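Local coordinates for protein putative adhesin (Parabacteroides distasonis, PDB 3LJY) that is of unknown function but is probably a cell-surface lipoprotein that takes part in adhesion, at residues D21-K26 / K61-T66; F33-S38 / S104-D109; V44-D49 / T78-K83; A92-N97 / A117-Q122; G108-I113 / V129-L134. All coordinates share one frame; numbering follows the deposited sequence. Where two conformers were deposited one is given.

Interaction 1 of 5, residues D21-K26 / K61-T66; sequences DYNEIK and KDRVLT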
# COMPACT_ATOMS: atom_id res chain seq x y z
N ASP A 21 10.71 11.89 -15.60
CA ASP A 21 10.47 11.73 -14.17
C ASP A 21 8.95 11.70 -13.89
O ASP A 21 8.15 12.33 -14.58
CB ASP A 21 11.17 12.84 -13.37
CG ASP A 21 11.27 12.50 -11.89
OD1 ASP A 21 11.96 11.50 -11.56
OD2 ASP A 21 10.66 13.22 -11.06
N TYR A 22 8.57 10.94 -12.86
CA TYR A 22 7.18 10.71 -12.54
C TYR A 22 7.04 10.72 -11.01
O TYR A 22 8.00 10.44 -10.31
CB TYR A 22 6.72 9.38 -13.15
CG TYR A 22 7.48 8.19 -12.62
CD1 TYR A 22 7.13 7.58 -11.41
CD2 TYR A 22 8.57 7.68 -13.32
CE1 TYR A 22 7.86 6.51 -10.93
CE2 TYR A 22 9.29 6.61 -12.83
CZ TYR A 22 8.94 6.04 -11.65
OH TYR A 22 9.65 5.00 -11.19
N ASN A 23 5.87 11.10 -10.51
CA ASN A 23 5.58 11.11 -9.06
C ASN A 23 4.37 10.26 -8.71
O ASN A 23 3.91 10.23 -7.58
CB ASN A 23 5.36 12.54 -8.56
CG ASN A 23 4.06 13.15 -9.06
OD1 ASN A 23 3.50 12.75 -10.09
ND2 ASN A 23 3.57 14.14 -8.32
N GLU A 24 3.88 9.55 -9.70
CA GLU A 24 2.71 8.75 -9.53
C GLU A 24 2.84 7.49 -10.37
O GLU A 24 3.45 7.48 -11.45
CB GLU A 24 1.46 9.60 -9.84
CG GLU A 24 0.18 8.80 -9.86
CD GLU A 24 -1.09 9.63 -9.68
OE1 GLU A 24 -1.04 10.90 -9.73
OE2 GLU A 24 -2.15 8.94 -9.49
N ILE A 25 2.34 6.39 -9.82
CA ILE A 25 2.38 5.07 -10.48
C ILE A 25 1.01 4.40 -10.53
O ILE A 25 0.27 4.47 -9.58
CB ILE A 25 3.39 4.16 -9.77
CG1 ILE A 25 4.78 4.81 -9.86
CG2 ILE A 25 3.36 2.80 -10.37
CD1 ILE A 25 5.95 3.84 -9.76
N LYS A 26 0.67 3.82 -11.67
CA LYS A 26 -0.54 2.98 -11.79
C LYS A 26 -0.13 1.60 -12.25
O LYS A 26 0.48 1.47 -13.30
CB LYS A 26 -1.55 3.61 -12.75
CG LYS A 26 -2.33 4.73 -12.04
CD LYS A 26 -3.00 5.73 -12.98
CE LYS A 26 -3.60 6.91 -12.18
NZ LYS A 26 -3.84 8.14 -13.03
N LYS A 61 2.96 10.06 -18.60
CA LYS A 61 2.08 11.13 -19.08
C LYS A 61 1.74 11.97 -17.88
O LYS A 61 1.33 11.43 -16.88
CB LYS A 61 0.75 10.59 -19.62
CG LYS A 61 0.77 9.66 -20.82
CD LYS A 61 -0.70 9.46 -21.29
CE LYS A 61 -1.03 8.02 -21.70
NZ LYS A 61 -2.42 7.64 -21.22
N ASP A 62 1.86 13.30 -18.01
CA ASP A 62 1.74 14.27 -16.91
C ASP A 62 2.25 13.70 -15.58
O ASP A 62 1.55 13.66 -14.57
CB ASP A 62 0.30 14.80 -16.77
CG ASP A 62 0.20 16.01 -15.83
OD1 ASP A 62 1.06 16.94 -15.90
OD2 ASP A 62 -0.75 16.01 -15.02
N ARG A 63 3.48 13.23 -15.63
CA ARG A 63 4.20 12.68 -14.46
C ARG A 63 3.64 11.40 -13.83
O ARG A 63 4.00 11.10 -12.70
CB ARG A 63 4.43 13.79 -13.41
CG ARG A 63 5.00 15.01 -14.05
CD ARG A 63 5.45 16.10 -13.11
NE ARG A 63 6.61 15.75 -12.28
CZ ARG A 63 6.58 15.63 -10.95
NH1 ARG A 63 5.45 15.84 -10.28
NH2 ARG A 63 7.68 15.32 -10.29
N VAL A 64 2.78 10.66 -14.55
CA VAL A 64 2.29 9.36 -14.11
C VAL A 64 2.91 8.22 -14.93
O VAL A 64 2.77 8.20 -16.14
CB VAL A 64 0.75 9.22 -14.23
CG1 VAL A 64 0.30 7.80 -13.76
CG2 VAL A 64 -0.03 10.38 -13.49
N LEU A 65 3.54 7.24 -14.27
CA LEU A 65 4.00 6.02 -14.94
C LEU A 65 2.93 4.90 -15.02
O LEU A 65 2.37 4.51 -14.02
CB LEU A 65 5.25 5.44 -14.24
CG LEU A 65 5.87 4.16 -14.79
CD1 LEU A 65 6.39 4.35 -16.23
CD2 LEU A 65 6.95 3.64 -13.91
N THR A 66 2.63 4.43 -16.23
CA THR A 66 1.85 3.20 -16.45
C THR A 66 2.69 2.21 -17.31
O THR A 66 3.38 2.60 -18.26
CB THR A 66 0.46 3.49 -17.11
OG1 THR A 66 0.62 4.32 -18.26
CG2 THR A 66 -0.48 4.26 -16.17
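Tyr22 lays one face of its ring over Leu65: CB of Leu65 sits 4.0 Å from the ring centroid, close to the normal, a CH-pi contact. CD2 of the same leucine reaches on along the ring and meets CZ of Tyr22 at 3.9 Å. With CG wedged between its own backbone N and carbonyl carbon (chi1 61°), the tyrosine holds its ring on the buried side, where OH is hydrogen-bonded to Thr84. On the other side of the strands, Glu24 and Val64 run alongside each other, and CG2 of Val64 touches the glutamate chain. The backbones pair in parallel: Leu65 N donates a 2.8 Å hydrogen bond to Glu24 O, and Lys26 N a nearly straight one of 3.0 Å to Leu65 O. Before that, Arg63 O, in the type I' turn Lys61-Val64, accepts from Asn23 N at 2.9 Å. Out at the surface the Arg63 guanidinium, its chain bent at chi3, makes a long salt bridge to Asp21, NH2 to OD2 3.7 Å. Strand 24-27 lies between 64-69 and 91-94 in one sheet; beneath it, Ile25 and Leu65 pack on Phe33 of strand 32-37, and Ile58 and Val60 of strand 56-61 touch Leu65.

Interaction 2 of 5, residues F33-S38 / S104-D109; sequences FNYEQS and SPLTGD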
# COMPACT_ATOMS: atom_id res chain seq x y z
N PHE A 33 6.48 -5.28 -9.07
CA PHE A 33 6.81 -3.87 -9.42
C PHE A 33 7.66 -3.25 -8.33
O PHE A 33 7.20 -2.96 -7.23
CB PHE A 33 5.50 -3.09 -9.60
CG PHE A 33 5.65 -1.75 -10.26
CD1 PHE A 33 6.29 -0.71 -9.63
CD2 PHE A 33 5.04 -1.50 -11.48
CE1 PHE A 33 6.40 0.51 -10.24
CE2 PHE A 33 5.12 -0.28 -12.07
CZ PHE A 33 5.81 0.73 -11.46
N ASN A 34 8.94 -3.08 -8.64
CA ASN A 34 9.93 -2.62 -7.69
C ASN A 34 10.23 -1.14 -7.90
O ASN A 34 10.58 -0.71 -8.99
CB ASN A 34 11.20 -3.51 -7.83
CG ASN A 34 10.97 -4.92 -7.29
OD1 ASN A 34 10.89 -5.10 -6.09
ND2 ASN A 34 10.87 -5.92 -8.17
N TYR A 35 10.09 -0.35 -6.84
CA TYR A 35 10.27 1.09 -6.93
C TYR A 35 11.34 1.56 -5.90
O TYR A 35 11.43 1.05 -4.78
CB TYR A 35 8.93 1.84 -6.76
CG TYR A 35 9.12 3.34 -6.58
CD1 TYR A 35 9.23 4.19 -7.68
CD2 TYR A 35 9.26 3.91 -5.31
CE1 TYR A 35 9.46 5.52 -7.52
CE2 TYR A 35 9.51 5.25 -5.15
CZ TYR A 35 9.60 6.05 -6.26
OH TYR A 35 9.86 7.38 -6.07
N GLU A 36 12.17 2.51 -6.31
CA GLU A 36 13.05 3.20 -5.38
C GLU A 36 13.02 4.70 -5.59
O GLU A 36 12.93 5.17 -6.71
CB GLU A 36 14.47 2.70 -5.50
CG GLU A 36 14.62 1.31 -4.90
CD GLU A 36 16.01 0.72 -5.06
OE1 GLU A 36 17.00 1.49 -5.15
OE2 GLU A 36 16.09 -0.52 -5.07
N GLN A 37 13.14 5.44 -4.49
CA GLN A 37 13.25 6.88 -4.57
C GLN A 37 14.70 7.26 -4.72
O GLN A 37 15.53 6.95 -3.86
CB GLN A 37 12.59 7.55 -3.35
CG GLN A 37 12.62 9.06 -3.40
CD GLN A 37 12.05 9.72 -2.18
OE1 GLN A 37 12.05 9.14 -1.09
NE2 GLN A 37 11.55 10.95 -2.35
N SER A 38 15.02 7.93 -5.82
CA SER A 38 16.39 8.37 -6.08
C SER A 38 16.45 9.57 -7.04
O SER A 38 15.55 9.77 -7.87
CB SER A 38 17.20 7.19 -6.64
OG SER A 38 17.04 7.04 -8.05
N SER A 104 13.40 1.22 -1.16
CA SER A 104 14.28 2.22 -0.59
C SER A 104 13.53 2.91 0.53
O SER A 104 12.33 2.78 0.63
CB SER A 104 14.60 3.27 -1.63
OG SER A 104 13.40 3.95 -1.94
N PRO A 105 14.24 3.68 1.38
CA PRO A 105 13.54 4.65 2.18
C PRO A 105 12.67 5.51 1.28
O PRO A 105 12.97 5.65 0.09
CB PRO A 105 14.67 5.47 2.78
CG PRO A 105 15.83 4.56 2.81
CD PRO A 105 15.70 3.70 1.63
N LEU A 106 11.58 6.02 1.83
CA LEU A 106 10.72 6.98 1.13
C LEU A 106 10.56 8.23 1.99
O LEU A 106 10.13 8.13 3.13
CB LEU A 106 9.36 6.34 0.80
CG LEU A 106 8.36 7.17 -0.04
CD1 LEU A 106 8.80 7.38 -1.46
CD2 LEU A 106 6.98 6.49 -0.04
N THR A 107 10.94 9.39 1.45
CA THR A 107 10.76 10.67 2.13
C THR A 107 9.89 11.60 1.28
O THR A 107 9.92 11.52 0.06
CB THR A 107 12.12 11.39 2.40
OG1 THR A 107 12.98 10.52 3.14
CG2 THR A 107 11.95 12.69 3.22
N GLY A 108 9.15 12.50 1.93
CA GLY A 108 8.38 13.52 1.22
C GLY A 108 7.20 14.05 1.97
O GLY A 108 7.03 13.81 3.16
N ASP A 109 6.36 14.80 1.28
CA ASP A 109 5.26 15.53 1.93
C ASP A 109 4.10 14.59 2.23
O ASP A 109 3.74 14.39 3.37
CB ASP A 109 4.82 16.69 1.00
CG ASP A 109 3.56 17.40 1.46
OD1 ASP A 109 3.19 17.35 2.65
OD2 ASP A 109 2.94 18.04 0.59
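Ser104 opens the contact by taking Gln37 N on its OG, 3.0 Å and nearly straight at 172°. That OG stands between its own backbone N and carbonyl carbon (chi1 65°), a position from which it also donates to Pro105 O at 2.7 Å, from above the carbonyl plane; the hydroxyl therefore joins strand 32-37 to the bend at Ser104-Pro105. CB of Ser104 rests on CG of Glu36 at 3.8 Å. Pro105 adds little beyond that carbonyl. At Leu106 the CD1 methyl does the work: it comes to the edge of the Tyr35 ring, 4.3 Å from CE2, and lies 3.7 Å from Gln37 OE1. Thr107 is gripped through its backbone. The Gln37 side chain, extended, brings its amide alongside, and Thr107 N donates a 2.8 Å hydrogen bond to a lone pair of OE1 while NE2 donates one of 3.0 Å to Thr107 O. This pair of bonds lets a side-chain amide stand in for a neighbouring strand's backbone. The same NE2 also bonds to Lys87 O. The contact joins the end of strand 32-37, flanked by 80-86 and 99-102, to short strand 106-107, at one edge of a four-stranded parallel sheet.

Interaction 3 of 5, residues V44-D49 / T78-K83; sequences VEVTVD and TKFIVK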
# COMPACT_ATOMS: atom_id res chain seq x y z
N VAL A 44 13.12 2.61 -16.50
CA VAL A 44 12.27 1.45 -16.30
C VAL A 44 12.96 0.22 -16.90
O VAL A 44 13.31 0.23 -18.07
CB VAL A 44 10.87 1.66 -16.97
CG1 VAL A 44 10.04 0.37 -16.85
CG2 VAL A 44 10.11 2.88 -16.36
N GLU A 45 13.20 -0.81 -16.09
CA GLU A 45 13.67 -2.11 -16.57
C GLU A 45 12.56 -3.14 -16.46
O GLU A 45 11.95 -3.27 -15.42
CB GLU A 45 14.83 -2.62 -15.72
CG GLU A 45 15.44 -3.97 -16.19
CD GLU A 45 16.67 -4.41 -15.36
OE1 GLU A 45 16.85 -3.93 -14.21
OE2 GLU A 45 17.45 -5.25 -15.87
N VAL A 46 12.34 -3.90 -17.53
CA VAL A 46 11.31 -4.93 -17.56
C VAL A 46 11.93 -6.30 -17.85
O VAL A 46 12.62 -6.47 -18.84
CB VAL A 46 10.21 -4.58 -18.59
CG1 VAL A 46 9.29 -5.79 -18.85
CG2 VAL A 46 9.42 -3.33 -18.11
N THR A 47 11.68 -7.26 -16.96
CA THR A 47 12.02 -8.66 -17.19
C THR A 47 10.71 -9.42 -17.45
O THR A 47 9.81 -9.45 -16.63
CB THR A 47 12.81 -9.27 -15.99
OG1 THR A 47 13.98 -8.47 -15.73
CG2 THR A 47 13.23 -10.74 -16.26
N VAL A 48 10.60 -10.01 -18.63
CA VAL A 48 9.40 -10.73 -19.01
C VAL A 48 9.80 -11.74 -20.08
O VAL A 48 10.94 -11.72 -20.55
CB VAL A 48 8.27 -9.74 -19.49
CG1 VAL A 48 8.59 -9.19 -20.86
CG2 VAL A 48 6.90 -10.43 -19.48
N ASP A 49 8.88 -12.62 -20.46
CA ASP A 49 9.12 -13.56 -21.54
C ASP A 49 9.64 -12.78 -22.73
O ASP A 49 9.05 -11.78 -23.13
CB ASP A 49 7.84 -14.29 -21.94
CG ASP A 49 7.32 -15.19 -20.85
OD1 ASP A 49 6.91 -14.68 -19.81
OD2 ASP A 49 7.29 -16.43 -21.04
N THR A 78 5.34 -16.07 -17.93
CA THR A 78 6.03 -16.71 -16.83
C THR A 78 6.14 -15.73 -15.67
O THR A 78 5.77 -16.05 -14.55
CB THR A 78 7.42 -17.19 -17.27
OG1 THR A 78 7.31 -17.77 -18.57
CG2 THR A 78 7.99 -18.19 -16.29
N LYS A 79 6.66 -14.55 -15.95
CA LYS A 79 6.85 -13.54 -14.92
C LYS A 79 6.92 -12.20 -15.62
O LYS A 79 7.22 -12.15 -16.80
CB LYS A 79 8.11 -13.82 -14.10
CG LYS A 79 8.03 -13.36 -12.65
CD LYS A 79 7.53 -14.44 -11.72
CE LYS A 79 7.24 -13.89 -10.34
NZ LYS A 79 6.77 -15.01 -9.44
N PHE A 80 6.59 -11.14 -14.90
CA PHE A 80 6.65 -9.76 -15.38
C PHE A 80 7.20 -8.95 -14.22
O PHE A 80 6.47 -8.66 -13.28
CB PHE A 80 5.24 -9.28 -15.76
CG PHE A 80 5.19 -8.01 -16.59
CD1 PHE A 80 6.03 -6.94 -16.35
CD2 PHE A 80 4.24 -7.87 -17.58
CE1 PHE A 80 5.94 -5.76 -17.10
CE2 PHE A 80 4.15 -6.71 -18.34
CZ PHE A 80 4.99 -5.65 -18.09
N ILE A 81 8.48 -8.57 -14.30
CA ILE A 81 9.16 -7.85 -13.20
C ILE A 81 9.53 -6.47 -13.67
O ILE A 81 10.19 -6.35 -14.67
CB ILE A 81 10.46 -8.58 -12.72
CG1 ILE A 81 10.19 -10.05 -12.35
CG2 ILE A 81 11.07 -7.87 -11.53
CD1 ILE A 81 11.46 -10.85 -12.08
N VAL A 82 9.08 -5.44 -12.96
CA VAL A 82 9.48 -4.05 -13.22
C VAL A 82 10.44 -3.55 -12.12
O VAL A 82 10.29 -3.90 -10.95
CB VAL A 82 8.25 -3.10 -13.27
CG1 VAL A 82 8.71 -1.68 -13.40
CG2 VAL A 82 7.34 -3.47 -14.41
N LYS A 83 11.43 -2.76 -12.54
CA LYS A 83 12.37 -2.07 -11.64
C LYS A 83 12.56 -0.63 -12.14
O LYS A 83 13.06 -0.43 -13.25
CB LYS A 83 13.70 -2.79 -11.61
CG LYS A 83 14.65 -2.31 -10.55
CD LYS A 83 16.03 -2.80 -10.85
CE LYS A 83 16.98 -2.53 -9.73
NZ LYS A 83 17.02 -1.12 -9.56
O HOH W 1 13.22 -6.01 -14.57
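Val46 and Phe80 meet on the buried face of an antiparallel strand pair, 44-49 with 80-83, in the N-terminal part of this solenoid protein. The two side chains cross obliquely, CG1 of Val46 coming 3.8 Å from CE1 of Phe80. CG2 of Val48, beside the ring and pointing the same way, comes to 4.1 Å from CG of Phe80. Val44 and Val82 continue this dense apolar face, and Ile67 of strand 64-69 packs against both and against Phe80. Backbone bonds join Glu45 with Lys83 and Thr47 with Ile81, either side of the non-hydrogen-bonded pair Val46 and Val82. The face of Glu45, Thr47, Ile81 and Lys83, partly or fully exposed, is looser. CB of Thr47 grazes CB of Ile81 at 4.1 Å, and a water bonded to Thr47 OG1 donates to Ile81 O. The chain of Glu45 lays OE1 against CD of Lys83, whose NZ bends away to 5.4 Å from OE1; Glu45 OE2 bonds to Ser14. At the far end Asp49 grips Thr78: OD1 takes the backbone N at 2.8 Å on its syn lone pair, and OD2, which also accepts from Gly10 N, takes OG1 at 2.8 Å from the syn side, 23° out of the carboxylate plane.

Interaction 4 of 5, residues A92-N97 / A117-Q122; sequences AKVSGN and ANSLVQ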
# COMPACT_ATOMS: atom_id res chain seq x y z
N ALA A 92 0.33 6.06 -5.47
CA ALA A 92 0.32 4.80 -6.21
C ALA A 92 -1.05 4.18 -6.19
O ALA A 92 -1.72 4.18 -5.17
CB ALA A 92 1.38 3.78 -5.67
N LYS A 93 -1.47 3.65 -7.34
CA LYS A 93 -2.72 2.92 -7.46
C LYS A 93 -2.33 1.49 -7.91
O LYS A 93 -1.61 1.31 -8.91
CB LYS A 93 -3.71 3.61 -8.43
CG LYS A 93 -4.64 4.67 -7.77
CD LYS A 93 -4.29 6.17 -8.04
CE LYS A 93 -3.26 6.78 -7.07
NZ LYS A 93 -3.61 6.79 -5.59
N VAL A 94 -2.75 0.50 -7.12
CA VAL A 94 -2.30 -0.87 -7.27
C VAL A 94 -3.50 -1.77 -7.36
O VAL A 94 -4.29 -1.84 -6.43
CB VAL A 94 -1.32 -1.32 -6.12
CG1 VAL A 94 -0.75 -2.67 -6.44
CG2 VAL A 94 -0.18 -0.30 -5.93
N SER A 95 -3.66 -2.43 -8.51
CA SER A 95 -4.80 -3.31 -8.80
C SER A 95 -4.36 -4.62 -9.46
O SER A 95 -3.17 -4.86 -9.68
CB SER A 95 -5.83 -2.60 -9.70
OG SER A 95 -5.41 -1.30 -10.08
N GLY A 96 -5.32 -5.47 -9.79
CA GLY A 96 -5.02 -6.74 -10.44
C GLY A 96 -4.44 -7.61 -9.35
O GLY A 96 -4.88 -7.58 -8.21
N ASN A 97 -3.44 -8.37 -9.68
CA ASN A 97 -2.78 -9.12 -8.64
C ASN A 97 -1.38 -8.60 -8.45
O ASN A 97 -0.45 -9.38 -8.31
CB ASN A 97 -2.83 -10.61 -9.02
CG ASN A 97 -3.39 -11.45 -7.91
OD1 ASN A 97 -2.91 -11.41 -6.77
ND2 ASN A 97 -4.45 -12.18 -8.22
N ALA A 117 -8.46 -5.27 -5.66
CA ALA A 117 -8.41 -6.59 -6.31
C ALA A 117 -7.66 -7.53 -5.37
O ALA A 117 -8.04 -7.68 -4.22
CB ALA A 117 -7.80 -6.52 -7.67
N ASN A 118 -6.59 -8.17 -5.79
CA ASN A 118 -5.87 -8.97 -4.78
C ASN A 118 -4.43 -8.55 -4.68
O ASN A 118 -3.52 -9.36 -4.63
CB ASN A 118 -6.03 -10.47 -5.03
CG ASN A 118 -7.41 -10.97 -4.64
OD1 ASN A 118 -7.64 -11.36 -3.49
ND2 ASN A 118 -8.36 -10.93 -5.59
N SER A 119 -4.24 -7.25 -4.65
CA SER A 119 -2.91 -6.69 -4.67
C SER A 119 -2.26 -6.77 -3.31
O SER A 119 -2.93 -6.94 -2.30
CB SER A 119 -2.97 -5.25 -5.15
OG SER A 119 -3.63 -5.25 -6.40
N LEU A 120 -0.93 -6.65 -3.35
CA LEU A 120 -0.08 -6.55 -2.19
C LEU A 120 0.73 -5.25 -2.37
O LEU A 120 1.23 -4.98 -3.45
CB LEU A 120 0.84 -7.78 -2.11
CG LEU A 120 1.90 -7.81 -1.00
CD1 LEU A 120 1.27 -7.54 0.40
CD2 LEU A 120 2.68 -9.10 -0.99
N VAL A 121 0.84 -4.46 -1.31
CA VAL A 121 1.81 -3.37 -1.23
C VAL A 121 2.79 -3.65 -0.08
O VAL A 121 2.36 -4.02 1.00
CB VAL A 121 1.12 -2.03 -1.02
CG1 VAL A 121 2.13 -0.92 -0.62
CG2 VAL A 121 0.25 -1.68 -2.24
N GLN A 122 4.10 -3.49 -0.34
CA GLN A 122 5.16 -3.63 0.68
C GLN A 122 6.08 -2.41 0.71
O GLN A 122 6.84 -2.20 -0.21
CB GLN A 122 6.01 -4.86 0.38
CG GLN A 122 5.19 -6.09 0.00
CD GLN A 122 6.02 -7.35 -0.06
OE1 GLN A 122 6.75 -7.66 0.87
NE2 GLN A 122 5.89 -8.09 -1.17
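CG1 of Val94, anti to the backbone N (chi1 -172°), presses on CB of Ser119 at 3.6 Å, while CG2 meets CG2 of Val121 at 4.0 Å; these are the apolar part of the contact. Both valines point inward, Val94 also touching Phe100 and Val121 resting on Ile113, so the two branches of Val94 belong to the packed interior of the solenoid.

Beyond the valine the contact passes to backbone atoms. A backbone hydrogen bond crosses it: Asn118 N donates to Gly96 O at 3.0 Å, with the donor nearly along the C=O axis. The methyl of Ala117 lies against that same oxygen at 3.2 Å. Gly96 has positive phi, a conformation that favours glycine, and this bend carries the chain out of strand 91-94. Ser119 OG is also near Gly96 O, at 3.2 Å, but its hydrogen bond goes to Asn116 O, within the same turn.

Outermost, the side chains of Asn97 and Asn118 lie side by side and point the same way, their amide planes 23° apart.

Chemically, then, the contact grades from hydrocarbon at Val94 to amides at the surface. The two turns, in which the chain leaves strand 91-94 and enters strand 120-123, meet through packing at Val94 and a backbone hydrogen bond at Gly96, consistent with successive coils laid one upon the next.

Interaction 5 of 5, residues G108-I113 / V129-L134; sequences GDETVI and VGKLDL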
# COMPACT_ATOMS: atom_id res chain seq x y z
N GLY A 108 9.15 12.50 1.93
CA GLY A 108 8.38 13.52 1.22
C GLY A 108 7.20 14.05 1.97
O GLY A 108 7.03 13.81 3.16
N ASP A 109 6.36 14.80 1.28
CA ASP A 109 5.26 15.53 1.93
C ASP A 109 4.10 14.59 2.23
O ASP A 109 3.74 14.39 3.37
CB ASP A 109 4.82 16.69 1.00
CG ASP A 109 3.56 17.40 1.46
OD1 ASP A 109 3.19 17.35 2.65
OD2 ASP A 109 2.94 18.04 0.59
N GLU A 110 3.53 14.02 1.18
CA GLU A 110 2.37 13.14 1.28
C GLU A 110 2.49 12.02 0.29
O GLU A 110 2.90 12.25 -0.86
CB GLU A 110 1.07 13.86 0.93
CG GLU A 110 0.62 14.81 1.97
CD GLU A 110 -0.81 15.24 1.81
OE1 GLU A 110 -1.53 14.59 1.01
OE2 GLU A 110 -1.20 16.22 2.51
N THR A 111 2.13 10.81 0.72
CA THR A 111 2.03 9.65 -0.18
C THR A 111 0.66 9.01 0.04
O THR A 111 0.28 8.75 1.17
CB THR A 111 3.18 8.61 0.08
OG1 THR A 111 4.45 9.21 -0.26
CG2 THR A 111 2.98 7.28 -0.75
N VAL A 112 -0.10 8.86 -1.05
CA VAL A 112 -1.40 8.21 -1.03
C VAL A 112 -1.32 6.91 -1.81
O VAL A 112 -1.01 6.94 -2.98
CB VAL A 112 -2.49 9.08 -1.72
CG1 VAL A 112 -3.85 8.38 -1.67
CG2 VAL A 112 -2.59 10.43 -1.05
N ILE A 113 -1.60 5.78 -1.17
CA ILE A 113 -1.59 4.49 -1.86
C ILE A 113 -2.98 3.86 -1.81
O ILE A 113 -3.61 3.77 -0.75
CB ILE A 113 -0.54 3.46 -1.28
CG1 ILE A 113 0.81 4.14 -1.05
CG2 ILE A 113 -0.40 2.17 -2.22
CD1 ILE A 113 1.91 3.18 -0.71
N VAL A 129 7.33 10.81 6.16
CA VAL A 129 6.46 11.69 5.38
C VAL A 129 5.62 12.57 6.28
O VAL A 129 5.47 12.29 7.46
CB VAL A 129 5.58 10.92 4.34
CG1 VAL A 129 6.48 10.10 3.33
CG2 VAL A 129 4.63 10.02 5.01
N GLY A 130 5.08 13.66 5.75
CA GLY A 130 4.09 14.40 6.49
C GLY A 130 2.87 13.54 6.68
O GLY A 130 2.41 13.35 7.79
N LYS A 131 2.33 13.02 5.58
CA LYS A 131 1.15 12.18 5.61
C LYS A 131 1.31 10.88 4.80
O LYS A 131 1.81 10.89 3.67
CB LYS A 131 -0.06 12.95 5.08
CG LYS A 131 -1.38 12.45 5.65
CD LYS A 131 -2.46 12.36 4.63
CE LYS A 131 -3.47 13.41 4.78
NZ LYS A 131 -4.81 12.81 4.38
N LEU A 132 0.95 9.76 5.41
CA LEU A 132 0.77 8.49 4.69
C LEU A 132 -0.72 8.15 4.71
O LEU A 132 -1.33 8.07 5.77
CB LEU A 132 1.62 7.35 5.28
CG LEU A 132 1.64 6.03 4.47
CD1 LEU A 132 2.17 6.29 3.04
CD2 LEU A 132 2.43 4.93 5.17
N ASP A 133 -1.33 8.02 3.53
CA ASP A 133 -2.77 7.79 3.41
C ASP A 133 -2.95 6.45 2.70
O ASP A 133 -2.61 6.33 1.53
CB ASP A 133 -3.42 8.92 2.62
CG ASP A 133 -4.94 8.71 2.34
OD1 ASP A 133 -5.62 7.80 2.89
OD2 ASP A 133 -5.46 9.53 1.54
N LEU A 134 -3.45 5.45 3.42
CA LEU A 134 -3.52 4.06 2.90
C LEU A 134 -4.97 3.64 2.76
O LEU A 134 -5.72 3.78 3.71
CB LEU A 134 -2.80 3.06 3.83
CG LEU A 134 -1.33 3.34 4.11
CD1 LEU A 134 -0.67 2.24 4.92
CD2 LEU A 134 -0.60 3.55 2.82
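Leu132 and Thr111 sit side by side on the inner face of a parallel strand pair, 110-113 with 131-134, strands of two successive coils of the beta-solenoid whose axes run 6° apart. Taking Leu132 from its root, CB leaves the strand toward the interior and CG follows anti to the backbone N (chi1 -172°); with chi2 near 58°, this brings CD1 toward the neighbouring strand. CD1 then meets three atoms of Thr111: the carbonyl O at 3.6 Å, CB at 3.9 Å and CG2 at 4.0 Å. The hydroxyl of that threonine is engaged by Leu89 O. One step on, Leu134 repeats the overlap, CD2 against CB of Ile113, and both reach Met142 of strand 141-144.

On the outer face Asp133 lies along Val112, its OD2 beside the CG1 methyl. Next to them CG of Glu110 touches CB of Lys131, whose bent chain takes its ammonium to a salt bridge with Glu153, on the following coil.

The backbones are bound by regular parallel bonds at Thr111, Asp133 and Ile113. Where the two segments turn their corners, at 108-109 and at 130, two glycines lie near the join. Gly108 has backbone angles that call for glycine, and at Gly130 a CB would run into Asp109 O. The corners are stitched together by Gly130 N to Gly108 O at 3.2 Å and by Lys131 N to Asp109 O at 3.0 Å.

Overall arrangement
From the N terminus, interaction 1 closes the first loop, bringing 61-66 back beside 21-26. Interaction 2 starts within that loop at 33-38 and runs on to 104-109, so the two cross; interaction 3, 44-49 with 78-83, also crosses interaction 1 but falls wholly within the span of interaction 2. Interaction 4 opens after interactions 1 and 3 have closed and crosses both interactions 2 and 5. Interaction 5 begins on Gly108 and Asp109, where interaction 2 ends. Interactions 1 to 3 tie the mixed N-terminal part to the first coils, Asn34 N meeting Val82 O between interactions 2 and 3, while interactions 4 and 5 join successive coils of the parallel solenoid, linked through Ala92 N and Val112 O.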